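PDB 3CWI: thiamine-biosynthesis protein ThiS from Geobacter metallireducens GS-15, which probably serves as the small ubiquitin-like sulfur carrier that delivers sulfur for assembly of the thiazole ring of thiamine. Local coordinates for residues Val35-Glu38 and Val43-Arg46. Numbering follows the deposited sequence.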
ATOM      1  N   VAL A  35       3.663  -8.591   5.140  1.00 37.50           N
ATOM      2  CA  VAL A  35       2.392  -7.874   5.181  1.00 31.05           C
ATOM      3  C   VAL A  35       1.805  -8.045   3.784  1.00 23.68           C
ATOM      4  O   VAL A  35       2.549  -8.171   2.813  1.00 27.35           O
ATOM      5  CB  VAL A  35       2.587  -6.359   5.477  1.00 32.85           C
ATOM      6  CG1 VAL A  35       3.449  -5.711   4.404  1.00 30.87           C
ATOM      7  CG2 VAL A  35       1.233  -5.663   5.556  1.00 25.71           C
ATOM      8  N   THR A  36       0.482  -8.081   3.678  1.00 23.64           N
ATOM      9  CA  THR A  36      -0.164  -8.227   2.379  1.00 26.20           C
ATOM     10  C   THR A  36      -0.750  -6.883   1.981  1.00 25.02           C
ATOM     11  O   THR A  36      -1.407  -6.217   2.789  1.00 20.81           O
ATOM     12  CB  THR A  36      -1.316  -9.259   2.418  1.00 27.72           C
ATOM     13  OG1 THR A  36      -0.793 -10.561   2.706  1.00 30.36           O
ATOM     14  CG2 THR A  36      -2.051  -9.287   1.083  1.00 21.51           C
ATOM     15  N   VAL A  37      -0.524  -6.480   0.737  1.00 18.96           N
ATOM     16  CA  VAL A  37      -1.040  -5.199   0.274  1.00 21.77           C
ATOM     17  C   VAL A  37      -2.144  -5.335  -0.759  1.00 19.00           C
ATOM     18  O   VAL A  37      -2.005  -6.071  -1.730  1.00 17.31           O
ATOM     19  CB  VAL A  37       0.083  -4.332  -0.336  1.00 21.57           C
ATOM     20  CG1 VAL A  37      -0.487  -2.982  -0.778  1.00 21.36           C
ATOM     21  CG2 VAL A  37       1.197  -4.125   0.687  1.00 20.30           C
ATOM     22  N   GLU A  38      -3.244  -4.622  -0.536  1.00 19.48           N
ATOM     23  CA  GLU A  38      -4.361  -4.626  -1.473  1.00 15.28           C
ATOM     24  C   GLU A  38      -4.490  -3.231  -2.062  1.00 20.16           C
ATOM     25  O   GLU A  38      -4.422  -2.236  -1.342  1.00 17.35           O
ATOM     26  CB  GLU A  38      -5.674  -5.015  -0.784  1.00 22.34           C
ATOM     27  CG  GLU A  38      -5.932  -6.515  -0.738  1.00 48.05           C
ATOM     28  CD  GLU A  38      -7.336  -6.859  -0.266  1.00 53.76           C
ATOM     29  OE1 GLU A  38      -8.312  -6.366  -0.880  1.00 50.93           O
ATOM     30  OE2 GLU A  38      -7.464  -7.625   0.714  1.00 59.07           O
ATOM     31  N   VAL A  43      -5.432  -8.030  -4.296  1.00 22.57           N
ATOM     32  CA  VAL A  43      -4.222  -8.378  -3.581  1.00 22.40           C
ATOM     33  C   VAL A  43      -3.058  -8.304  -4.562  1.00 26.08           C
ATOM     34  O   VAL A  43      -3.120  -8.850  -5.667  1.00 26.75           O
ATOM     35  CB  VAL A  43      -4.303  -9.803  -2.984  1.00 18.84           C
ATOM     36  CG1 VAL A  43      -2.948 -10.220  -2.445  1.00 25.92           C
ATOM     37  CG2 VAL A  43      -5.345  -9.844  -1.870  1.00 20.32           C
ATOM     38  N   LEU A  44      -2.003  -7.611  -4.152  1.00 18.56           N
ATOM     39  CA  LEU A  44      -0.818  -7.431  -4.988  1.00 26.02           C
ATOM     40  C   LEU A  44       0.277  -8.452  -4.721  1.00 24.90           C
ATOM     41  O   LEU A  44       0.358  -9.021  -3.636  1.00 20.24           O
ATOM     42  CB  LEU A  44      -0.236  -6.035  -4.754  1.00 24.96           C
ATOM     43  CG  LEU A  44      -0.826  -4.806  -5.445  1.00 25.72           C
ATOM     44  CD1 LEU A  44      -2.335  -4.867  -5.501  1.00 41.80           C
ATOM     45  CD2 LEU A  44      -0.356  -3.568  -4.694  1.00 27.07           C
ATOM     46  N   GLU A  45       1.125  -8.675  -5.720  1.00 27.23           N
ATOM     47  CA  GLU A  45       2.249  -9.591  -5.566  1.00 25.95           C
ATOM     48  C   GLU A  45       3.471  -8.753  -5.216  1.00 28.74           C
ATOM     49  O   GLU A  45       3.786  -7.777  -5.901  1.00 23.83           O
ATOM     50  CB  GLU A  45       2.497 -10.364  -6.858  1.00 30.08           C
ATOM     51  CG  GLU A  45       1.438 -11.410  -7.122  1.00 48.45           C
ATOM     52  CD  GLU A  45       1.707 -12.222  -8.371  1.00 64.16           C
ATOM     53  OE1 GLU A  45       1.034 -13.264  -8.544  1.00 68.70           O
ATOM     54  OE2 GLU A  45       2.577 -11.822  -9.179  1.00 63.62           O
ATOM     55  N   ARG A  46       4.146  -9.136  -4.139  1.00 26.28           N
ATOM     56  CA  ARG A  46       5.325  -8.426  -3.668  1.00 32.74           C
ATOM     57  C   ARG A  46       6.364  -8.196  -4.766  1.00 30.93           C
ATOM     58  O   ARG A  46       7.111  -7.221  -4.725  1.00 27.39           O
ATOM     59  CB  ARG A  46       5.944  -9.199  -2.498  1.00 33.75           C
ATOM     60  CG  ARG A  46       7.223  -8.604  -1.921  1.00 40.43           C
ATOM     61  CD  ARG A  46       7.574  -9.273  -0.596  1.00 41.90           C
ATOM     62  NE  ARG A  46       6.582  -8.952   0.426  1.00 49.27           N
ATOM     63  CZ  ARG A  46       6.453  -7.753   0.986  1.00 49.92           C
ATOM     64  NH1 ARG A  46       5.518  -7.543   1.904  1.00 44.82           N
ATOM     65  NH2 ARG A  46       7.274  -6.766   0.641  1.00 45.70           N
TER
HETATM   66  O   HOH W   1       0.907  -8.109  -1.033  1.00 24.80           O
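Between V37 and L44 two segments running roughly antiparallel are held first by a direct bond and then, as they part, by a water. The amide N of L44 donates to the carbonyl O of V37 at 2.9 Å, with an N-H...O angle of 167°. One step back, E38 and V43 form a non-hydrogen-bonded pair, their CA atoms only 4.3 Å apart and both side chains on the same face of the sheet. V43 straddles its neighbours there: its CG2 rests on CG of E38 at 3.6 Å, so the glutamate touches mainly through its aliphatic CG, with the carboxylate end just farther off, while V43 CG1, set anti to the backbone N (chi1 171°), reaches CG2 of T36. L44 leans the other way, back over the strand it is bonded to, and its CD2 meets CG1 of V37 at 4.0 Å.

The second bond of the V37-L44 pair has opened: a water accepts from N of V37 and donates to O of L44, each 2.8 Å away, where a closed antiparallel pair would bond directly. Farther out the segments diverge, and R46 spans the widening gap with its side chain. A bend at chi3 (-67°) turns the guanidinium back so that NH1 makes a weak hydrogen bond to the O of V35, 3.2 Å long, and the methyl CG1 of V35 lies at the guanidinium's edge.

The contact is thus the frayed end of a beta hairpin, at one margin of the mixed sheet of this ubiquitin-like fold. Strand 36-39 is bonded on its other side to strand 59-63, T36 pairing with L63 and E38 with E61. V37 and L44 both pack on F49, and they also reach helix 20-26 at L24 and V20, respectively.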